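Local coordinates for uncharacterized protein (Azotobacter vinelandii, PDB 6RK0), which binds FAD and heme b as a flavocytochrome and probably serves as a low-potential terminal oxidase associated with the iron-only nitrogenase, at residues A[17-22]-A[168-173]; A[43-48]-A[88-93]; A[78-83]-A[120-125]; A[114-119]-A[164-169]. One frame throughout, in Å; residues are numbered along the deposited sequence.

Interaction 1 (A[17-22]-A[168-173]). With FAD (flavin-adenine dinucleotide), chain G.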
# COMPACT_ATOMS: atom_id res chain seq x y z
N ASP A 17 3.17 12.82 -21.26
CA ASP A 17 2.21 11.85 -21.81
C ASP A 17 2.07 10.65 -20.90
O ASP A 17 0.95 10.15 -20.70
CB ASP A 17 2.65 11.38 -23.21
CG ASP A 17 2.51 12.43 -24.26
OD1 ASP A 17 1.89 13.49 -24.03
OD2 ASP A 17 3.05 12.19 -25.35
N ARG A 18 3.17 10.17 -20.32
CA ARG A 18 3.07 8.92 -19.56
C ARG A 18 2.42 9.10 -18.19
O ARG A 18 2.09 8.08 -17.58
CB ARG A 18 4.41 8.21 -19.49
CG ARG A 18 5.42 8.92 -18.67
CD ARG A 18 6.70 8.11 -18.59
NE ARG A 18 7.67 8.80 -17.77
CZ ARG A 18 8.92 8.38 -17.61
NH1 ARG A 18 9.38 7.24 -18.12
NH2 ARG A 18 9.75 9.14 -16.90
N THR A 19 2.18 10.34 -17.76
CA THR A 19 1.43 10.61 -16.54
C THR A 19 0.02 11.11 -16.80
O THR A 19 -0.66 11.51 -15.87
CB THR A 19 2.17 11.57 -15.61
OG1 THR A 19 2.53 12.77 -16.30
CG2 THR A 19 3.39 10.90 -14.96
N HIS A 20 -0.46 11.02 -18.04
CA HIS A 20 -1.80 11.50 -18.36
C HIS A 20 -2.86 10.48 -17.95
O HIS A 20 -2.92 9.39 -18.54
CB HIS A 20 -1.89 11.82 -19.85
CG HIS A 20 -3.28 12.19 -20.29
ND1 HIS A 20 -3.91 13.34 -19.89
CD2 HIS A 20 -4.18 11.49 -21.02
CE1 HIS A 20 -5.12 13.39 -20.44
NE2 HIS A 20 -5.31 12.26 -21.10
N VAL A 21 -3.67 10.82 -16.95
CA VAL A 21 -4.75 9.95 -16.49
C VAL A 21 -5.80 9.87 -17.59
O VAL A 21 -6.37 10.89 -18.01
CB VAL A 21 -5.35 10.51 -15.18
CG1 VAL A 21 -6.55 9.68 -14.73
CG2 VAL A 21 -4.32 10.56 -14.08
N LYS A 22 -6.14 8.65 -17.99
CA LYS A 22 -7.15 8.39 -19.02
C LYS A 22 -8.45 7.93 -18.37
O LYS A 22 -9.50 8.57 -18.52
CB LYS A 22 -6.64 7.34 -20.04
CG LYS A 22 -7.69 6.85 -21.05
CD LYS A 22 -7.19 5.64 -21.86
CE LYS A 22 -8.29 5.06 -22.71
NZ LYS A 22 -7.83 3.86 -23.49
N GLU A 168 7.24 14.81 -12.03
CA GLU A 168 6.52 14.02 -13.03
C GLU A 168 5.52 13.14 -12.29
O GLU A 168 5.74 11.96 -12.07
CB GLU A 168 7.47 13.22 -13.92
CG GLU A 168 6.75 12.73 -15.15
CD GLU A 168 7.55 11.84 -16.06
OE1 GLU A 168 8.72 11.52 -15.78
OE2 GLU A 168 6.97 11.39 -17.08
N ALA A 169 4.43 13.77 -11.88
CA ALA A 169 3.47 13.16 -10.94
C ALA A 169 2.05 13.24 -11.47
O ALA A 169 1.61 14.27 -12.00
CB ALA A 169 3.49 13.91 -9.60
N SER A 170 1.30 12.17 -11.22
CA SER A 170 -0.15 12.16 -11.42
C SER A 170 -0.81 11.77 -10.11
O SER A 170 -0.33 10.86 -9.41
CB SER A 170 -0.56 11.20 -12.52
OG SER A 170 -0.07 9.90 -12.28
N CYS A 171 -1.93 12.42 -9.79
CA CYS A 171 -2.75 12.00 -8.68
C CYS A 171 -4.15 11.62 -9.14
O CYS A 171 -4.65 12.17 -10.13
CB CYS A 171 -2.92 13.08 -7.61
SG CYS A 171 -1.44 13.94 -7.13
N LYS A 172 -4.80 10.74 -8.38
CA LYS A 172 -6.23 10.55 -8.47
C LYS A 172 -6.77 10.60 -7.06
O LYS A 172 -6.16 10.06 -6.13
CB LYS A 172 -6.64 9.21 -9.15
CG LYS A 172 -6.34 9.18 -10.64
CD LYS A 172 -6.60 7.83 -11.27
CE LYS A 172 -8.07 7.41 -11.43
NZ LYS A 172 -8.17 6.04 -12.04
N VAL A 173 -7.93 11.26 -6.90
CA VAL A 173 -8.58 11.40 -5.60
C VAL A 173 -10.07 11.18 -5.79
O VAL A 173 -10.67 11.78 -6.69
CB VAL A 173 -8.34 12.81 -5.00
CG1 VAL A 173 -9.13 12.99 -3.71
CG2 VAL A 173 -6.84 13.05 -4.79
PA FAD G . -4.64 4.90 -17.13
O1A FAD G . -5.57 6.06 -17.02
O2A FAD G . -4.56 4.19 -18.43
O5B FAD G . -3.19 5.34 -16.65
C5B FAD G . -2.53 6.44 -17.32
C4B FAD G . -1.74 7.23 -16.30
O4B FAD G . -2.64 7.72 -15.28
C3B FAD G . -0.71 6.44 -15.52
O3B FAD G . 0.47 6.21 -16.26
C2B FAD G . -0.53 7.31 -14.27
O2B FAD G . 0.37 8.35 -14.56
C1B FAD G . -1.95 7.84 -14.05
N9A FAD G . -2.69 7.07 -13.05
C8A FAD G . -3.44 5.94 -13.24
N7A FAD G . -3.92 5.45 -12.12
C5A FAD G . -3.45 6.30 -11.14
C6A FAD G . -3.61 6.32 -9.74
N6A FAD G . -4.30 5.39 -9.04
N1A FAD G . -2.99 7.30 -9.05
C2A FAD G . -2.29 8.21 -9.73
N3A FAD G . -2.06 8.30 -11.04
C4A FAD G . -2.69 7.31 -11.70
N1 FAD G . -8.84 0.26 -10.14
C2 FAD G . -9.52 -0.84 -10.57
O2 FAD G . -9.71 -1.06 -11.78
N3 FAD G . -10.00 -1.76 -9.66
C4 FAD G . -9.85 -1.68 -8.31
O4 FAD G . -10.24 -2.57 -7.56
C4X FAD G . -9.17 -0.48 -7.87
N5 FAD G . -9.01 -0.29 -6.54
C5X FAD G . -8.28 0.82 -6.13
C6 FAD G . -8.04 1.01 -4.75
C7 FAD G . -7.29 2.09 -4.29
C7M FAD G . -7.06 2.27 -2.81
C8 FAD G . -6.76 3.00 -5.23
C8M FAD G . -5.89 4.13 -4.80
C9 FAD G . -7.04 2.84 -6.59
C9A FAD G . -7.77 1.76 -7.05
N10 FAD G . -8.06 1.57 -8.42
C10 FAD G . -8.69 0.42 -8.85
C1' FAD G . -7.59 2.51 -9.45
C2' FAD G . -6.30 2.05 -10.10
O2' FAD G . -5.20 2.41 -9.26
C3' FAD G . -6.12 2.71 -11.46
O3' FAD G . -6.16 4.12 -11.32
C4' FAD G . -7.18 2.27 -12.47
O4' FAD G . -7.26 0.85 -12.49
C5' FAD G . -6.83 2.74 -13.86
O5' FAD G . -5.50 2.29 -14.20
P FAD G . -4.96 2.34 -15.69
O1P FAD G . -5.90 1.65 -16.64
O2P FAD G . -3.51 1.88 -15.65
O3P FAD G . -5.00 3.92 -15.93
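Two groups grip OE2 of E168: R18 NE, 2.8 Å away, and the hydroxyl of S16. OE1 takes R18 NH2 in a nearly straight bond (176°), which makes this a side-on, bidentate salt bridge beside the adenosine end of the FAD pocket in a split-barrel fold of the pyridoxamine 5'-phosphate oxidase family. Guanidinium and carboxylate planes are 26° apart, and both oxygens are met on their syn sides. R18 NH1 forms a second salt bridge with D87, so the guanidinium is held between two acids. Next along the contact, T19 CG2 lies 3.8 Å from E168 CG, while T19 O rests on S170 CB. The backbone O of R18 accepts a bond from ribose O3B of FAD at 2.8 Å. S170 OG, set between its own backbone N and carbonyl carbon (chi1 55°), accepts from ribose O2B and donates to adenine N3A, so one hydroxyl reads both sugar and base. Further on, V21 CG1 touches K172 CD at 3.9 Å, and V21 CG2 packs on ribose O4B. K172 NZ is shared between FAD O3' and a heme propionate; beyond V21, K22 N donates to FAD O1A at 2.8 Å.

Interaction 2 (A[43-48]-A[88-93])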
# COMPACT_ATOMS: atom_id res chain seq x y z
N PRO A 43 3.71 7.68 5.43
CA PRO A 43 5.10 7.30 5.19
C PRO A 43 5.25 6.13 4.25
O PRO A 43 6.41 5.79 3.95
CB PRO A 43 5.56 6.89 6.59
CG PRO A 43 4.34 6.25 7.18
CD PRO A 43 3.18 7.08 6.68
N LEU A 44 4.17 5.49 3.81
CA LEU A 44 4.29 4.20 3.12
C LEU A 44 4.11 4.34 1.61
O LEU A 44 3.01 4.71 1.13
CB LEU A 44 3.27 3.20 3.67
CG LEU A 44 3.25 1.82 3.02
CD1 LEU A 44 4.60 1.13 3.14
CD2 LEU A 44 2.13 0.96 3.59
N ALA A 45 5.16 3.96 0.87
CA ALA A 45 5.17 3.93 -0.60
C ALA A 45 5.34 2.51 -1.09
O ALA A 45 5.76 1.61 -0.34
CB ALA A 45 6.30 4.79 -1.14
N HIS A 46 5.12 2.34 -2.39
CA HIS A 46 5.40 1.09 -3.09
C HIS A 46 6.18 1.45 -4.34
O HIS A 46 5.69 2.17 -5.22
CB HIS A 46 4.09 0.36 -3.44
CG HIS A 46 3.41 -0.20 -2.23
ND1 HIS A 46 2.63 0.56 -1.39
CD2 HIS A 46 3.49 -1.43 -1.65
CE1 HIS A 46 2.28 -0.20 -0.35
NE2 HIS A 46 2.77 -1.41 -0.49
N VAL A 47 7.41 0.95 -4.44
CA VAL A 47 8.33 1.29 -5.52
C VAL A 47 8.37 0.16 -6.53
O VAL A 47 8.63 -1.00 -6.16
CB VAL A 47 9.74 1.59 -4.98
CG1 VAL A 47 10.73 1.80 -6.14
CG2 VAL A 47 9.72 2.80 -4.08
N GLY A 48 8.14 0.50 -7.81
CA GLY A 48 8.20 -0.48 -8.90
C GLY A 48 9.56 -0.38 -9.58
O GLY A 48 10.02 0.70 -9.92
N ILE A 88 11.67 4.46 -12.86
CA ILE A 88 10.81 3.74 -11.92
C ILE A 88 9.48 4.44 -11.74
O ILE A 88 9.25 5.56 -12.20
CB ILE A 88 11.53 3.51 -10.58
CG1 ILE A 88 11.86 4.84 -9.90
CG2 ILE A 88 12.73 2.59 -10.76
CD1 ILE A 88 12.28 4.72 -8.45
N CYS A 89 8.60 3.76 -11.00
CA CYS A 89 7.34 4.32 -10.54
C CYS A 89 7.33 4.20 -9.03
O CYS A 89 7.50 3.10 -8.50
CB CYS A 89 6.17 3.54 -11.12
SG CYS A 89 4.51 4.08 -10.57
N LEU A 90 7.07 5.30 -8.33
CA LEU A 90 6.88 5.29 -6.88
C LEU A 90 5.42 5.67 -6.64
O LEU A 90 4.99 6.78 -7.00
CB LEU A 90 7.87 6.24 -6.21
CG LEU A 90 7.88 6.23 -4.68
CD1 LEU A 90 9.23 6.70 -4.16
CD2 LEU A 90 6.75 7.11 -4.12
N THR A 91 4.64 4.74 -6.09
CA THR A 91 3.22 4.94 -5.84
C THR A 91 2.97 5.10 -4.36
O THR A 91 3.49 4.33 -3.54
CB THR A 91 2.41 3.76 -6.42
OG1 THR A 91 2.56 3.81 -7.84
CG2 THR A 91 0.94 3.83 -6.01
N VAL A 92 2.13 6.07 -4.00
CA VAL A 92 1.69 6.27 -2.63
C VAL A 92 0.18 6.25 -2.66
O VAL A 92 -0.45 7.08 -3.32
CB VAL A 92 2.23 7.59 -2.06
CG1 VAL A 92 1.66 7.80 -0.66
CG2 VAL A 92 3.76 7.57 -2.04
N SER A 93 -0.41 5.31 -1.92
CA SER A 93 -1.87 5.16 -1.87
C SER A 93 -2.36 5.30 -0.44
O SER A 93 -1.74 4.83 0.52
CB SER A 93 -2.36 3.85 -2.45
OG SER A 93 -1.78 2.77 -1.83
O HOH W 1 1.40 3.16 -0.66
O HOH W 2 0.39 4.95 2.27
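L90 reaches across to both A45 and V47, its two methyl branches dividing between them on one face of an antiparallel strand pair in the split-barrel sheet. CG lies anti to the backbone N (chi1 -175°), and from it L90 CD2 lies 3.8 Å from A45 CB and CD1 3.9 Å from V47 CG2. V47 crosses L90 and I88 obliquely, its other methyl, CG1, lying 4.0 Å from I88 CD1. At the far end A45 CB also meets V92 CG2. An alanine at L90 would probably open a gap between A45 and V47 and leave the V47 CG2 methyl without its neighbour across the strands. H46 and T91 form a hydrogen-bonded pair with side chains on the opposite face, which forms part of the dimer interface. There the H46 ring stacks on H46 of the second subunit, its NE2 is hydrogen-bonded to S93 OG of the second subunit, and T91 OG1 to V57 O of the second subunit. A water in the plane of the H46 ring lies 3.0 Å from ND1 and also bridges L44 O to S93 N. Backbone bonds H46 N to T91 O, T91 N to H46 O and G48 N to C89 O fix the register. Strand 54-65 adjoins the outer edge of 44-48, strand 108-118 that of 88-93, and V69 and W71 of strand 68-74 cover L90.

Interaction 3 (A[78-83]-A[120-125]). With FAD (flavin-adenine dinucleotide), chain F.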
# COMPACT_ATOMS: atom_id res chain seq x y z
N ARG A 78 19.59 -4.65 -3.76
CA ARG A 78 19.39 -4.75 -5.21
C ARG A 78 18.61 -3.58 -5.77
O ARG A 78 18.84 -3.20 -6.93
CB ARG A 78 18.72 -6.09 -5.57
CG ARG A 78 17.32 -6.27 -5.05
CD ARG A 78 16.72 -7.51 -5.67
NE ARG A 78 15.35 -7.68 -5.27
CZ ARG A 78 14.56 -8.59 -5.83
NH1 ARG A 78 15.01 -9.41 -6.78
NH2 ARG A 78 13.30 -8.66 -5.47
N LEU A 79 17.67 -3.01 -5.01
CA LEU A 79 16.88 -1.90 -5.56
C LEU A 79 17.79 -0.72 -5.88
O LEU A 79 17.65 -0.04 -6.91
CB LEU A 79 15.82 -1.48 -4.53
CG LEU A 79 14.94 -0.31 -4.92
CD1 LEU A 79 14.14 -0.58 -6.16
CD2 LEU A 79 14.02 0.04 -3.77
N PHE A 80 18.72 -0.43 -4.97
CA PHE A 80 19.58 0.73 -5.10
C PHE A 80 20.55 0.58 -6.25
O PHE A 80 20.88 1.56 -6.92
CB PHE A 80 20.24 0.99 -3.74
CG PHE A 80 19.21 1.28 -2.69
CD1 PHE A 80 18.58 2.52 -2.66
CD2 PHE A 80 18.77 0.27 -1.84
CE1 PHE A 80 17.54 2.75 -1.79
CE2 PHE A 80 17.72 0.48 -1.00
CZ PHE A 80 17.10 1.72 -0.95
N LYS A 81 20.97 -0.64 -6.56
CA LYS A 81 21.73 -0.86 -7.79
C LYS A 81 20.86 -0.71 -9.04
O LYS A 81 21.24 -0.06 -10.02
CB LYS A 81 22.37 -2.24 -7.74
CG LYS A 81 23.17 -2.52 -8.97
CD LYS A 81 23.89 -3.86 -8.92
CE LYS A 81 24.67 -4.09 -10.21
NZ LYS A 81 25.41 -5.38 -10.20
N ALA A 82 19.67 -1.26 -9.01
CA ALA A 82 18.84 -1.28 -10.20
C ALA A 82 18.29 0.09 -10.58
O ALA A 82 18.10 0.38 -11.77
CB ALA A 82 17.71 -2.29 -10.03
N LEU A 83 18.06 0.97 -9.62
CA LEU A 83 17.40 2.23 -9.95
C LEU A 83 18.30 3.17 -10.74
O LEU A 83 17.79 4.09 -11.37
CB LEU A 83 16.79 2.87 -8.70
CG LEU A 83 17.74 3.31 -7.62
CD1 LEU A 83 18.44 4.62 -7.94
CD2 LEU A 83 16.98 3.50 -6.25
N ALA A 120 15.49 7.93 -10.47
CA ALA A 120 15.95 8.21 -9.13
C ALA A 120 17.47 8.33 -9.13
O ALA A 120 18.16 7.89 -10.05
CB ALA A 120 15.48 7.10 -8.20
N GLU A 121 17.98 8.91 -8.05
CA GLU A 121 19.39 9.19 -7.87
C GLU A 121 19.84 8.74 -6.50
O GLU A 121 19.13 8.96 -5.51
CB GLU A 121 19.65 10.73 -7.96
CG GLU A 121 19.13 11.35 -9.26
CD GLU A 121 19.18 12.88 -9.29
OE1 GLU A 121 19.84 13.51 -8.42
OE2 GLU A 121 18.54 13.45 -10.21
N LEU A 122 21.02 8.13 -6.42
CA LEU A 122 21.57 7.76 -5.11
C LEU A 122 22.37 8.90 -4.52
O LEU A 122 23.03 9.65 -5.23
CB LEU A 122 22.54 6.59 -5.21
CG LEU A 122 21.94 5.28 -5.64
CD1 LEU A 122 23.03 4.22 -5.67
CD2 LEU A 122 20.73 4.83 -4.78
N ILE A 123 22.34 9.02 -3.20
CA ILE A 123 23.20 9.98 -2.52
C ILE A 123 24.54 9.29 -2.25
O ILE A 123 24.62 8.38 -1.42
CB ILE A 123 22.56 10.46 -1.22
CG1 ILE A 123 21.20 11.08 -1.48
CG2 ILE A 123 23.50 11.42 -0.50
CD1 ILE A 123 20.58 11.66 -0.30
N SER A 124 25.59 9.73 -2.91
CA SER A 124 26.92 9.15 -2.68
C SER A 124 27.72 9.89 -1.62
O SER A 124 28.67 9.32 -1.07
CB SER A 124 27.72 9.09 -3.99
OG SER A 124 27.85 10.39 -4.53
N ASP A 125 27.36 11.13 -1.34
CA ASP A 125 28.06 11.94 -0.35
C ASP A 125 27.58 11.53 1.05
O ASP A 125 26.39 11.68 1.39
CB ASP A 125 27.72 13.39 -0.65
CG ASP A 125 28.40 14.31 0.28
OD1 ASP A 125 28.43 14.04 1.50
OD2 ASP A 125 28.87 15.34 -0.21
PA FAD F . 15.74 -9.44 -1.39
O1A FAD F . 15.83 -10.25 -0.16
O2A FAD F . 16.95 -9.26 -2.21
O5B FAD F . 14.56 -9.98 -2.31
C5B FAD F . 14.54 -11.37 -2.71
C4B FAD F . 13.14 -11.87 -2.70
O4B FAD F . 12.59 -11.78 -1.36
C3B FAD F . 12.15 -11.07 -3.55
O3B FAD F . 12.25 -11.38 -4.93
C2B FAD F . 10.82 -11.45 -2.90
O2B FAD F . 10.37 -12.70 -3.40
C1B FAD F . 11.19 -11.58 -1.42
N9A FAD F . 10.86 -10.37 -0.65
C8A FAD F . 11.63 -9.25 -0.50
N7A FAD F . 11.04 -8.31 0.19
C5A FAD F . 9.80 -8.84 0.51
C6A FAD F . 8.70 -8.33 1.23
N6A FAD F . 8.65 -7.10 1.76
N1A FAD F . 7.60 -9.12 1.33
C2A FAD F . 7.62 -10.34 0.78
N3A FAD F . 8.61 -10.92 0.08
C4A FAD F . 9.67 -10.11 -0.01
N1 FAD F . 12.93 -1.80 3.36
C2 FAD F . 13.86 -0.80 3.39
O2 FAD F . 15.01 -0.98 2.99
N3 FAD F . 13.52 0.43 3.86
C4 FAD F . 12.27 0.78 4.32
O4 FAD F . 12.02 1.95 4.66
C4X FAD F . 11.31 -0.30 4.34
N5 FAD F . 10.09 -0.06 4.83
C5X FAD F . 9.14 -1.08 4.74
C6 FAD F . 7.83 -0.84 5.18
C7 FAD F . 6.85 -1.83 5.09
C7M FAD F . 5.46 -1.54 5.59
C8 FAD F . 7.19 -3.09 4.58
C8M FAD F . 6.17 -4.17 4.43
C9 FAD F . 8.50 -3.34 4.17
C9A FAD F . 9.49 -2.36 4.25
N10 FAD F . 10.82 -2.58 3.86
C10 FAD F . 11.73 -1.56 3.83
C1' FAD F . 11.28 -3.89 3.35
C2' FAD F . 11.24 -3.97 1.83
O2' FAD F . 9.91 -4.21 1.40
C3' FAD F . 12.14 -5.09 1.33
O3' FAD F . 11.73 -6.32 1.91
C4' FAD F . 13.62 -4.88 1.62
O4' FAD F . 14.00 -3.56 1.23
C5' FAD F . 14.49 -5.90 0.93
O5' FAD F . 14.23 -5.84 -0.50
P FAD F . 15.20 -6.53 -1.51
O1P FAD F . 16.62 -6.02 -1.35
O2P FAD F . 14.57 -6.44 -2.87
O3P FAD F . 15.12 -8.04 -1.00
O HOH W 3 15.33 5.21 -11.05
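L83 CD1 fills the tight part of the contact, lying 3.9 Å from both A120 CB and L122 CD2. The same L122 methyl sits in the plane of the F80 ring, at its edge, 3.8 Å from F80 CD1, and the two side chains cross at about a right angle. L122 CD1 lies 3.6 Å from F80 O, against the helix backbone. No direct hydrogen bond joins the segments; instead a water donates to L83 O at 2.7 Å and accepts from A120 N. This bridge belongs to the looser side, where exposed E121 points away and barely touches; L122 forms the partly exposed margin. At the start of the helix R78 turns to FAD, with NE donating to phosphate O2P at 2.8 Å (161°), and it also makes a cation-pi contact with F56. Helix 78-82 thus lies between the cofactor and the short strand 121-122, which pairs with strand 159-165; W71 of strand 68-74 touches F80, L83 and A120, while A160 and A162 of strand 159-165 complete the apolar patch.

Interaction 4 (A[114-119]-A[164-169]). With FAD (flavin-adenine dinucleotide), chain G.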
# COMPACT_ATOMS: atom_id res chain seq x y z
N VAL A 114 -0.96 8.90 -5.55
CA VAL A 114 -0.03 9.62 -6.41
C VAL A 114 0.99 8.64 -6.96
O VAL A 114 1.45 7.73 -6.24
CB VAL A 114 0.63 10.83 -5.70
CG1 VAL A 114 1.40 10.39 -4.46
CG2 VAL A 114 1.51 11.65 -6.67
N MET A 115 1.34 8.82 -8.23
CA MET A 115 2.42 8.09 -8.89
C MET A 115 3.45 9.13 -9.29
O MET A 115 3.13 10.12 -9.96
CB MET A 115 1.95 7.31 -10.11
CG MET A 115 0.99 6.19 -9.76
SD MET A 115 0.48 5.34 -11.25
CE MET A 115 -0.71 4.17 -10.58
N LEU A 116 4.69 8.88 -8.90
CA LEU A 116 5.87 9.66 -9.29
C LEU A 116 6.71 8.83 -10.22
O LEU A 116 7.06 7.68 -9.90
CB LEU A 116 6.73 10.00 -8.06
CG LEU A 116 6.06 10.69 -6.90
CD1 LEU A 116 7.06 10.99 -5.81
CD2 LEU A 116 5.31 11.95 -7.32
N LEU A 117 7.05 9.39 -11.38
CA LEU A 117 7.82 8.66 -12.38
C LEU A 117 9.17 9.32 -12.60
O LEU A 117 9.31 10.55 -12.50
CB LEU A 117 7.09 8.67 -13.73
CG LEU A 117 5.71 8.02 -13.72
CD1 LEU A 117 5.23 7.83 -15.11
CD2 LEU A 117 5.59 6.72 -12.87
N GLY A 118 10.14 8.50 -12.97
CA GLY A 118 11.38 9.05 -13.49
C GLY A 118 12.60 8.33 -12.98
O GLY A 118 12.55 7.19 -12.52
N ARG A 119 13.73 9.01 -13.10
CA ARG A 119 15.02 8.42 -12.80
C ARG A 119 15.44 8.88 -11.40
O ARG A 119 15.72 10.06 -11.18
CB ARG A 119 16.06 8.84 -13.84
CG ARG A 119 17.38 8.11 -13.75
CD ARG A 119 17.28 6.64 -14.03
NE ARG A 119 16.68 6.33 -15.32
CZ ARG A 119 17.35 5.93 -16.39
NH1 ARG A 119 18.68 5.81 -16.36
NH2 ARG A 119 16.67 5.64 -17.50
N LEU A 164 13.89 10.91 -5.68
CA LEU A 164 13.19 11.06 -6.94
C LEU A 164 12.45 12.38 -6.91
O LEU A 164 11.79 12.71 -5.93
CB LEU A 164 12.19 9.90 -7.09
CG LEU A 164 11.34 9.86 -8.34
CD1 LEU A 164 12.19 9.64 -9.61
CD2 LEU A 164 10.28 8.73 -8.21
N SER A 165 12.54 13.13 -8.00
CA SER A 165 11.77 14.35 -8.16
C SER A 165 10.27 14.05 -8.06
O SER A 165 9.78 13.03 -8.54
CB SER A 165 12.06 14.93 -9.53
OG SER A 165 11.21 16.02 -9.82
N ILE A 166 9.54 15.00 -7.48
CA ILE A 166 8.08 14.92 -7.46
C ILE A 166 7.45 15.54 -8.69
O ILE A 166 6.22 15.57 -8.79
CB ILE A 166 7.47 15.49 -6.17
CG1 ILE A 166 7.57 17.02 -6.13
CG2 ILE A 166 8.08 14.86 -4.95
CD1 ILE A 166 6.89 17.65 -4.92
N ALA A 167 8.24 16.05 -9.65
CA ALA A 167 7.67 16.85 -10.72
C ALA A 167 6.82 16.02 -11.69
O ALA A 167 5.80 16.52 -12.18
CB ALA A 167 8.78 17.53 -11.48
N GLU A 168 7.24 14.81 -12.03
CA GLU A 168 6.52 14.02 -13.03
C GLU A 168 5.52 13.14 -12.29
O GLU A 168 5.74 11.96 -12.07
CB GLU A 168 7.47 13.22 -13.92
CG GLU A 168 6.75 12.73 -15.15
CD GLU A 168 7.55 11.84 -16.06
OE1 GLU A 168 8.72 11.52 -15.78
OE2 GLU A 168 6.97 11.39 -17.08
N ALA A 169 4.43 13.77 -11.88
CA ALA A 169 3.47 13.16 -10.94
C ALA A 169 2.05 13.24 -11.47
O ALA A 169 1.61 14.27 -12.00
CB ALA A 169 3.49 13.91 -9.60
PA FAD G . -4.64 4.90 -17.13
O1A FAD G . -5.57 6.06 -17.02
O2A FAD G . -4.56 4.19 -18.43
O5B FAD G . -3.19 5.34 -16.65
C5B FAD G . -2.53 6.44 -17.32
C4B FAD G . -1.74 7.23 -16.30
O4B FAD G . -2.64 7.72 -15.28
C3B FAD G . -0.71 6.44 -15.52
O3B FAD G . 0.47 6.21 -16.26
C2B FAD G . -0.53 7.31 -14.27
O2B FAD G . 0.37 8.35 -14.56
C1B FAD G . -1.95 7.84 -14.05
N9A FAD G . -2.69 7.07 -13.05
C8A FAD G . -3.44 5.94 -13.24
N7A FAD G . -3.92 5.45 -12.12
C5A FAD G . -3.45 6.30 -11.14
C6A FAD G . -3.61 6.32 -9.74
N6A FAD G . -4.30 5.39 -9.04
N1A FAD G . -2.99 7.30 -9.05
C2A FAD G . -2.29 8.21 -9.73
N3A FAD G . -2.06 8.30 -11.04
C4A FAD G . -2.69 7.31 -11.70
N1 FAD G . -8.84 0.26 -10.14
C2 FAD G . -9.52 -0.84 -10.57
O2 FAD G . -9.71 -1.06 -11.78
N3 FAD G . -10.00 -1.76 -9.66
C4 FAD G . -9.85 -1.68 -8.31
O4 FAD G . -10.24 -2.57 -7.56
C4X FAD G . -9.17 -0.48 -7.87
N5 FAD G . -9.01 -0.29 -6.54
C5X FAD G . -8.28 0.82 -6.13
C6 FAD G . -8.04 1.01 -4.75
C7 FAD G . -7.29 2.09 -4.29
C7M FAD G . -7.06 2.27 -2.81
C8 FAD G . -6.76 3.00 -5.23
C8M FAD G . -5.89 4.13 -4.80
C9 FAD G . -7.04 2.84 -6.59
C9A FAD G . -7.77 1.76 -7.05
N10 FAD G . -8.06 1.57 -8.42
C10 FAD G . -8.69 0.42 -8.85
C1' FAD G . -7.59 2.51 -9.45
C2' FAD G . -6.30 2.05 -10.10
O2' FAD G . -5.20 2.41 -9.26
C3' FAD G . -6.12 2.71 -11.46
O3' FAD G . -6.16 4.12 -11.32
C4' FAD G . -7.18 2.27 -12.47
O4' FAD G . -7.26 0.85 -12.49
C5' FAD G . -6.83 2.74 -13.86
O5' FAD G . -5.50 2.29 -14.20
P FAD G . -4.96 2.34 -15.69
O1P FAD G . -5.90 1.65 -16.64
O2P FAD G . -3.51 1.88 -15.65
O3P FAD G . -5.00 3.92 -15.93
O HOH W 4 9.40 12.99 -11.24
O HOH W 5 14.68 12.34 -9.98
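Beside the adenine pocket of FAD, strand 114-118 joins the turn 166-168 and the strand that follows, with L116 and A169 as an antiparallel non-hydrogen-bonded pair. L117 N donates to E168 O at 3.0 Å, and A169 CA makes a CH...O contact of 3.2 Å with M115 O. L116 CD2 presses on A169 CB at 3.5 Å, its CD1 lies alongside I166 CG2, and its CB meets L164 CD2. The other branch of L164, CD1, covers the backbone at G118, whose angles (phi 139°, psi -161°) would jam a CB against the preceding carbonyl. S165 OG accepts from A167 N at 3.0 Å in an ST turn; E168 centres an inverse gamma turn, whose A169 N to A167 O bond is weak. A water links L117 O, S165 O and E168 N. The end of the M115 side chain leads away from 164-169, extended through chi3 (-176°), which sets CE 3.5 Å from adenine C5A, on the face opposite K172. An alanine at M115 would probably leave that adenine face without its thioether cover and the base freer to shift. An antiparallel strand lining the cofactor in this way is consistent with the split barrel of the FMN-binding clan.

In the fold
Interactions 2 and 4 are the core of the sheet: strands 88-100 and 108-118 lie side by side, and a probable hydrogen bond from L116 N to L90 O joins them. Interaction 4 runs on into interaction 1, sharing E168 and A169, with a probable bond from M115 N to S170 O. Interactions 1 and 3 lie farther from the chain centre, but interaction 1 is buried against the cofactor. Interaction 3 touches interaction 2 through I88 and A120. Chemistry follows place: interaction 2 is backbone bonding and apolar packing, with its polar face at the subunit interface; interaction 4 joins one backbone bond, leucine packing and water bridges; interaction 3 is apolar with a water bridge; interaction 1 is charged. Interactions 1 and 4 touch one FAD, interaction 3 the other.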